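Local structure of peptidoglycan D,D-transpeptidase PbpA (Mycobacterium tuberculosis, 3UPN) at residues Gly277-Pro282 against Val289-Val294; Tyr189-Thr194 against Val313-Leu318; Gln391-Thr396 against Ala418-Pro423. The protein probably cross-links peptidoglycan as a cell-wall D,D-transpeptidase, acting through a serine acyl-ester intermediate, and is probably needed to regulate cell length. All coordinates share one frame; numbering follows the deposited sequence.

Contact 1: residues Gly277-Pro282 against Val289-Val294; sequences GLDSPP and VAESTV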
# COMPACT_ATOMS: atom_id res chain seq x y z
N GLY A 277 -2.33 -13.60 1.07
CA GLY A 277 -1.00 -13.09 1.27
C GLY A 277 -0.56 -12.82 2.69
O GLY A 277 0.53 -12.28 2.90
N LEU A 278 -1.38 -13.17 3.67
CA LEU A 278 -1.00 -12.96 5.05
C LEU A 278 -0.18 -14.12 5.54
O LEU A 278 -0.44 -15.26 5.16
CB LEU A 278 -2.22 -12.77 5.95
CG LEU A 278 -2.79 -11.35 6.07
CD1 LEU A 278 -3.35 -10.86 4.74
CD2 LEU A 278 -3.87 -11.36 7.14
N ASP A 279 0.82 -13.83 6.38
CA ASP A 279 1.71 -14.85 6.95
C ASP A 279 2.45 -15.58 5.83
O ASP A 279 2.77 -16.77 5.94
CB ASP A 279 0.92 -15.85 7.81
CG ASP A 279 0.35 -15.20 9.05
OD1 ASP A 279 1.15 -14.76 9.91
OD2 ASP A 279 -0.90 -15.12 9.15
N SER A 280 2.68 -14.84 4.76
CA SER A 280 3.34 -15.32 3.58
C SER A 280 4.46 -14.34 3.26
O SER A 280 4.19 -13.15 3.05
CB SER A 280 2.34 -15.36 2.43
OG SER A 280 2.83 -16.13 1.36
N PRO A 281 5.72 -14.82 3.24
CA PRO A 281 6.88 -13.92 3.08
C PRO A 281 6.80 -13.14 1.76
O PRO A 281 6.77 -13.74 0.69
CB PRO A 281 8.09 -14.86 3.10
CG PRO A 281 7.54 -16.23 2.81
CD PRO A 281 6.13 -16.24 3.34
N PRO A 282 6.75 -11.79 1.83
CA PRO A 282 6.58 -11.02 0.60
C PRO A 282 7.84 -11.04 -0.27
O PRO A 282 8.96 -11.03 0.26
CB PRO A 282 6.31 -9.59 1.11
CG PRO A 282 6.05 -9.73 2.57
CD PRO A 282 6.84 -10.91 3.01
N VAL A 289 9.13 -5.53 1.85
CA VAL A 289 7.81 -5.25 2.41
C VAL A 289 7.70 -6.01 3.72
O VAL A 289 7.98 -7.21 3.75
CB VAL A 289 6.71 -5.70 1.41
CG1 VAL A 289 5.31 -5.48 1.98
CG2 VAL A 289 6.87 -4.99 0.07
N ALA A 290 7.31 -5.34 4.80
CA ALA A 290 7.03 -6.02 6.07
C ALA A 290 5.97 -7.13 5.88
O ALA A 290 5.06 -6.97 5.06
CB ALA A 290 6.59 -5.03 7.15
N GLU A 291 6.10 -8.24 6.61
CA GLU A 291 5.12 -9.33 6.53
C GLU A 291 3.84 -8.96 7.28
O GLU A 291 3.90 -8.37 8.37
CB GLU A 291 5.70 -10.66 7.03
CG GLU A 291 4.85 -11.90 6.63
CD GLU A 291 5.43 -13.22 7.10
OE1 GLU A 291 4.96 -13.75 8.13
OE2 GLU A 291 6.36 -13.73 6.44
N SER A 292 2.70 -9.27 6.67
CA SER A 292 1.39 -9.10 7.31
C SER A 292 0.99 -10.42 7.96
O SER A 292 1.49 -11.48 7.56
CB SER A 292 0.33 -8.69 6.29
OG SER A 292 0.68 -7.48 5.65
N THR A 293 0.10 -10.34 8.94
CA THR A 293 -0.28 -11.51 9.73
C THR A 293 -1.74 -11.48 10.15
O THR A 293 -2.34 -10.42 10.33
CB THR A 293 0.65 -11.71 10.96
OG1 THR A 293 0.37 -12.97 11.57
CG2 THR A 293 0.50 -10.59 12.00
N VAL A 294 -2.31 -12.68 10.28
CA VAL A 294 -3.65 -12.84 10.79
C VAL A 294 -3.56 -13.02 12.32
O VAL A 294 -4.54 -12.81 13.04
CB VAL A 294 -4.36 -14.04 10.09
CG1 VAL A 294 -3.76 -15.39 10.54
CG2 VAL A 294 -5.88 -13.99 10.30
O HOH W 1 2.73 -10.68 4.07
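With chi1 near -66°, D279 holds CG beside its own backbone N, while T293 turns OG1 opposite its backbone N (chi1 -171°). The D279 carboxylate thereby meets T293 and V294 at once. D279 is the third residue of a type II beta turn, G277 to S280. The turn follows directly on the Schellman motif that ends helix 266-275, with G277 as its positive-phi residue. The two carboxylate oxygens share the work. OD1 of D279 accepts from T293 OG1 at 2.6 Å. OD2 of D279 accepts from V294 N at 3.0 Å in a nearly straight bond (171° at the hydrogen). Both donors come on the syn side, V294 N well out of the carboxylate plane. The group is held at two points. A backbone bond, D279 N to S292 O at 2.7 Å, fixes the turn itself. One water continues the bridge: it donates to G277 O and S280 O and accepts from S292 N. Beneath the turn, L278 CD2 packs on V294 CB at 4.0 Å, and F195 covers both residues. The far end is more open. There E291 extends alongside P281, with OE2 3.4 Å from P281 CA. E291 OE1 is 4.3 Å from D279 OD1, and these like charges may disfavour each other slightly. P282 packs on V289, its CG 3.4 Å from V289 O.

Contact 2: residues Tyr189-Thr194 against Val313-Leu318; sequences YPPGST and VALTPL. With IM2 ((5R)-5-[(1S,2R)-1-formyl-2-hydroxypropyl]-3-[(2-{[(E)-iminomethyl]amino}ethyl)sulfanyl]-4,5-dihydro-1H-pyrrole-2-carbox ylic acid), chain C.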
# COMPACT_ATOMS: atom_id res chain seq x y z
N TYR A 189 -0.52 -2.31 10.29
CA TYR A 189 -1.62 -1.72 11.06
C TYR A 189 -2.77 -2.72 11.13
O TYR A 189 -2.98 -3.48 10.19
CB TYR A 189 -2.11 -0.43 10.40
CG TYR A 189 -1.01 0.58 10.15
CD1 TYR A 189 -0.71 1.58 11.09
CD2 TYR A 189 -0.24 0.52 8.97
CE1 TYR A 189 0.31 2.50 10.86
CE2 TYR A 189 0.79 1.44 8.74
CZ TYR A 189 1.05 2.42 9.69
OH TYR A 189 2.05 3.33 9.48
N PRO A 190 -3.52 -2.73 12.26
CA PRO A 190 -4.79 -3.46 12.29
C PRO A 190 -5.69 -2.96 11.15
O PRO A 190 -5.83 -1.75 10.97
CB PRO A 190 -5.36 -3.14 13.67
CG PRO A 190 -4.52 -2.03 14.22
CD PRO A 190 -3.20 -2.10 13.55
N PRO A 191 -6.22 -3.89 10.33
CA PRO A 191 -7.10 -3.57 9.21
C PRO A 191 -8.55 -3.20 9.59
O PRO A 191 -9.25 -2.63 8.76
CB PRO A 191 -7.08 -4.87 8.38
CG PRO A 191 -6.88 -5.93 9.37
CD PRO A 191 -5.90 -5.33 10.36
N GLY A 192 -8.97 -3.54 10.81
CA GLY A 192 -10.36 -3.28 11.26
C GLY A 192 -11.42 -3.77 10.27
O GLY A 192 -11.30 -4.87 9.71
N SER A 193 -12.43 -2.92 10.03
CA SER A 193 -13.56 -3.26 9.15
C SER A 193 -13.17 -3.80 7.76
O SER A 193 -13.92 -4.59 7.17
CB SER A 193 -14.54 -2.06 9.03
OG SER A 193 -15.46 -1.98 10.13
N THR A 194 -12.02 -3.39 7.23
CA THR A 194 -11.60 -3.86 5.89
C THR A 194 -11.37 -5.38 5.85
O THR A 194 -11.53 -6.00 4.80
CB THR A 194 -10.33 -3.13 5.36
OG1 THR A 194 -9.22 -3.37 6.24
CG2 THR A 194 -10.59 -1.63 5.22
N VAL A 313 -4.42 -9.16 14.09
CA VAL A 313 -4.32 -8.94 12.64
C VAL A 313 -3.61 -7.61 12.37
O VAL A 313 -3.99 -6.58 12.92
CB VAL A 313 -5.70 -8.98 11.93
CG1 VAL A 313 -5.52 -9.01 10.43
CG2 VAL A 313 -6.48 -10.19 12.37
N ALA A 314 -2.57 -7.65 11.54
CA ALA A 314 -1.82 -6.47 11.17
C ALA A 314 -1.37 -6.58 9.72
O ALA A 314 -0.79 -7.59 9.32
CB ALA A 314 -0.61 -6.27 12.11
N LEU A 315 -1.67 -5.54 8.94
CA LEU A 315 -1.40 -5.50 7.50
C LEU A 315 -0.62 -4.24 7.14
O LEU A 315 -0.81 -3.21 7.78
CB LEU A 315 -2.73 -5.46 6.72
CG LEU A 315 -3.29 -6.78 6.17
CD1 LEU A 315 -3.55 -7.79 7.30
CD2 LEU A 315 -4.54 -6.56 5.33
N THR A 316 0.24 -4.33 6.13
CA THR A 316 0.81 -3.15 5.50
C THR A 316 -0.27 -2.55 4.60
O THR A 316 -1.15 -3.29 4.12
CB THR A 316 2.07 -3.47 4.60
OG1 THR A 316 1.69 -4.32 3.52
CG2 THR A 316 3.18 -4.15 5.38
N PRO A 317 -0.25 -1.23 4.41
CA PRO A 317 -1.14 -0.68 3.38
C PRO A 317 -1.03 -1.36 2.01
O PRO A 317 -2.04 -1.48 1.32
CB PRO A 317 -0.71 0.80 3.31
CG PRO A 317 -0.26 1.09 4.69
CD PRO A 317 0.47 -0.15 5.13
N LEU A 318 0.18 -1.77 1.61
CA LEU A 318 0.32 -2.50 0.35
C LEU A 318 -0.46 -3.84 0.33
O LEU A 318 -1.12 -4.16 -0.65
CB LEU A 318 1.82 -2.70 -0.04
CG LEU A 318 2.14 -3.60 -1.24
CD1 LEU A 318 1.48 -3.11 -2.54
CD2 LEU A 318 3.68 -3.76 -1.43
C7 IM2 C . -15.09 -1.42 11.34
C2 IM2 C . -17.31 2.12 10.46
C6 IM2 C . -15.87 -0.34 12.09
C5 IM2 C . -17.28 0.02 11.56
C3 IM2 C . -17.43 1.17 9.53
O7 IM2 C . -14.04 -1.81 11.83
C61 IM2 C . -15.84 -0.59 13.62
O62 IM2 C . -15.11 -1.77 13.98
C62 IM2 C . -17.22 -0.64 14.29
N4 IM2 C . -17.27 -0.02 10.10
C31 IM2 C . -17.69 1.31 8.11
O31 IM2 C . -18.88 1.35 7.69
O32 IM2 C . -16.72 1.39 7.33
S21 IM2 C . -16.88 3.73 10.21
C22 IM2 C . -18.01 4.56 9.12
C23 IM2 C . -17.26 5.10 7.90
N24 IM2 C . -18.27 5.39 6.89
C25 IM2 C . -17.95 5.63 5.74
N26 IM2 C . -17.51 6.04 4.67
C1 IM2 C . -17.56 1.52 11.81
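Y189 and L315 are joined by backbone hydrogen bonds as a single antiparallel bridge, a hydrogen-bonded pair. Y189 N donates to L315 O, and L315 N donates to Y189 O, each at 2.7 Å. Two CA-H...O contacts extend the pairing: A314 CA to Y189 O, and P190 CA to V313 O at 3.3 Å. The apolar contacts lie around this core. P191 crosses V313 at about a right angle, with its CG 3.5 Å from V313 CG1. V313 CG1 is anti to the backbone N (chi1 -169°), which brings it to the proline ring. P191 CB also faces L315 CD2. P317 CD meets the edge of the Y189 ring, 4.0 Å from CE2. Within 189-194, P191 O is held twice from one face of its plane: T194 OG1 donates to it at 2.6 Å, and T194 N also reaches it. This bonding probably steadies the chain around S193. The covalent chemistry is there: S193 OG is bonded to IM2 C7 at 1.4 Å, the acyl-enzyme left by a beta-lactam. S193 opens the S-x-x-K motif of the penicillin-binding transpeptidase active site.

Contact 3: residues Gln391-Thr396 against Ala418-Pro423; sequences QIASKT and APAQAP. With IM2 ((5R)-5-[(1S,2R)-1-formyl-2-hydroxypropyl]-3-[(2-{[(E)-iminomethyl]amino}ethyl)sulfanyl]-4,5-dihydro-1H-pyrrole-2-carbox ylic acid), chain C.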
# COMPACT_ATOMS: atom_id res chain seq x y z
N GLN A 391 -18.30 3.29 -11.56
CA GLN A 391 -18.67 2.47 -10.42
C GLN A 391 -17.44 2.00 -9.63
O GLN A 391 -16.52 1.40 -10.18
CB GLN A 391 -19.51 1.27 -10.88
CG GLN A 391 -20.30 0.59 -9.78
CD GLN A 391 -21.10 -0.59 -10.31
OE1 GLN A 391 -20.54 -1.52 -10.90
NE2 GLN A 391 -22.42 -0.55 -10.10
N ILE A 392 -17.46 2.28 -8.33
CA ILE A 392 -16.37 1.91 -7.43
C ILE A 392 -16.82 0.78 -6.51
O ILE A 392 -17.92 0.84 -5.95
CB ILE A 392 -15.88 3.16 -6.60
CG1 ILE A 392 -15.33 4.25 -7.53
CG2 ILE A 392 -14.88 2.74 -5.54
CD1 ILE A 392 -15.03 5.61 -6.88
N ALA A 393 -15.99 -0.25 -6.37
CA ALA A 393 -16.19 -1.25 -5.33
C ALA A 393 -15.25 -0.92 -4.18
O ALA A 393 -14.07 -0.67 -4.41
CB ALA A 393 -15.93 -2.63 -5.86
N SER A 394 -15.77 -0.90 -2.95
CA SER A 394 -14.94 -0.53 -1.81
C SER A 394 -15.32 -1.17 -0.49
O SER A 394 -16.40 -1.75 -0.35
CB SER A 394 -14.87 1.00 -1.65
OG SER A 394 -16.08 1.54 -1.16
N LYS A 395 -14.39 -1.08 0.46
CA LYS A 395 -14.65 -1.32 1.87
C LYS A 395 -13.95 -0.24 2.71
O LYS A 395 -12.71 -0.14 2.73
CB LYS A 395 -14.19 -2.71 2.29
CG LYS A 395 -14.61 -3.11 3.70
CD LYS A 395 -16.11 -3.38 3.79
CE LYS A 395 -16.58 -3.62 5.21
NZ LYS A 395 -16.85 -2.33 5.93
N THR A 396 -14.76 0.58 3.38
CA THR A 396 -14.28 1.55 4.37
C THR A 396 -14.15 0.86 5.72
O THR A 396 -14.65 -0.25 5.91
CB THR A 396 -15.27 2.73 4.53
OG1 THR A 396 -16.54 2.22 4.96
CG2 THR A 396 -15.48 3.47 3.22
N ALA A 418 -11.69 0.12 -9.23
CA ALA A 418 -12.60 0.77 -10.17
C ALA A 418 -12.02 0.78 -11.59
O ALA A 418 -10.80 0.72 -11.74
CB ALA A 418 -12.91 2.19 -9.72
N PRO A 419 -12.89 0.82 -12.62
CA PRO A 419 -14.34 0.60 -12.55
C PRO A 419 -14.63 -0.83 -12.10
O PRO A 419 -13.91 -1.74 -12.50
CB PRO A 419 -14.80 0.82 -14.00
CG PRO A 419 -13.73 1.68 -14.61
CD PRO A 419 -12.46 1.16 -13.99
N ALA A 420 -15.65 -1.03 -11.27
CA ALA A 420 -15.90 -2.35 -10.68
C ALA A 420 -16.11 -3.45 -11.72
O ALA A 420 -15.78 -4.62 -11.47
CB ALA A 420 -17.08 -2.28 -9.73
N GLN A 421 -16.63 -3.06 -12.88
CA GLN A 421 -16.99 -3.96 -13.98
C GLN A 421 -15.78 -4.48 -14.75
O GLN A 421 -15.77 -5.64 -15.18
CB GLN A 421 -17.97 -3.26 -14.95
CG GLN A 421 -17.62 -1.77 -15.29
CD GLN A 421 -18.09 -0.75 -14.23
OE1 GLN A 421 -18.54 -1.13 -13.15
NE2 GLN A 421 -17.99 0.54 -14.56
N ALA A 422 -14.79 -3.62 -14.93
CA ALA A 422 -13.51 -3.98 -15.56
C ALA A 422 -12.43 -3.05 -14.99
O ALA A 422 -12.12 -2.01 -15.58
CB ALA A 422 -13.59 -3.86 -17.08
N PRO A 423 -11.88 -3.42 -13.82
CA PRO A 423 -11.00 -2.56 -13.00
C PRO A 423 -9.64 -2.24 -13.62
O PRO A 423 -8.99 -3.12 -14.17
CB PRO A 423 -10.83 -3.37 -11.71
CG PRO A 423 -11.96 -4.40 -11.73
CD PRO A 423 -12.11 -4.73 -13.18
C7 IM2 C . -15.09 -1.42 11.34
C2 IM2 C . -17.31 2.12 10.46
C6 IM2 C . -15.87 -0.34 12.09
C5 IM2 C . -17.28 0.02 11.56
C3 IM2 C . -17.43 1.17 9.53
O7 IM2 C . -14.04 -1.81 11.83
C61 IM2 C . -15.84 -0.59 13.62
O62 IM2 C . -15.11 -1.77 13.98
C62 IM2 C . -17.22 -0.64 14.29
N4 IM2 C . -17.27 -0.02 10.10
C31 IM2 C . -17.69 1.31 8.11
O31 IM2 C . -18.88 1.35 7.69
O32 IM2 C . -16.72 1.39 7.33
S21 IM2 C . -16.88 3.73 10.21
C22 IM2 C . -18.01 4.56 9.12
C23 IM2 C . -17.26 5.10 7.90
N24 IM2 C . -18.27 5.39 6.89
C25 IM2 C . -17.95 5.63 5.74
N26 IM2 C . -17.51 6.04 4.67
C1 IM2 C . -17.56 1.52 11.81
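Q391 and A420 join the approach to strand 393-399 to the turn that follows strand 411-418. The tight part is centred on Q391 O. It accepts from A420 N at 2.8 Å, somewhat bent (148° at the hydrogen). P419 CA also comes within 3.3 Å of Q391 O, in a CA-H...O contact. The peptide bond before P419 is cis, and it lies where the chain leaves the strand for the turn. Apolar side chains pack around this bond. I392 CG1 lies 3.9 Å from A418 CB. A393 CB meets A420 CB at 4.1 Å. Helix 446-458 covers I392 and A418, and helix 364-380 packs on A393 and A420.

The other side is looser and faces solvent. Q421 is exposed, and its chain bends at chi2 (-82°), which carries the amide back over CB of Q391. The two glutamine side chains cross at a slant, their amide planes 64° apart. The turn is closed by a weak bond from A422 N to P419 O.

Farther along the same strand, K395 NZ bonds to T396 O at 3.0 Å and to S252 OG. T396 OG1 donates to the ligand carboxylate at O32 of IM2, 2.5 Å away. K395 and T396 begin the K-T-G motif, on the edge strand that lines the active site of penicillin-binding transpeptidases.

In the fold
Contact 2 is the buried one; contacts 1 and 3 are partly exposed. Contacts 1 and 2 adjoin: T293 N probably bonds to A314 O, and S292 OG to T316 N, so 313-318 pairs with 289-294 as well as with 189-194. Contact 3 touches contact 2 at the catalytic side, where K395 and T396 pack on S193 and T194, and both reach IM2. Contacts 1 and 3 stay about 14 Å apart at their nearest atoms. The chemistry follows place. Contact 1 adds a carboxylate and a water to one backbone bond, contact 2 uses backbone pairing and prolines, and contact 3 one backbone bond and aliphatic side chains at the ends of two neighbouring strands.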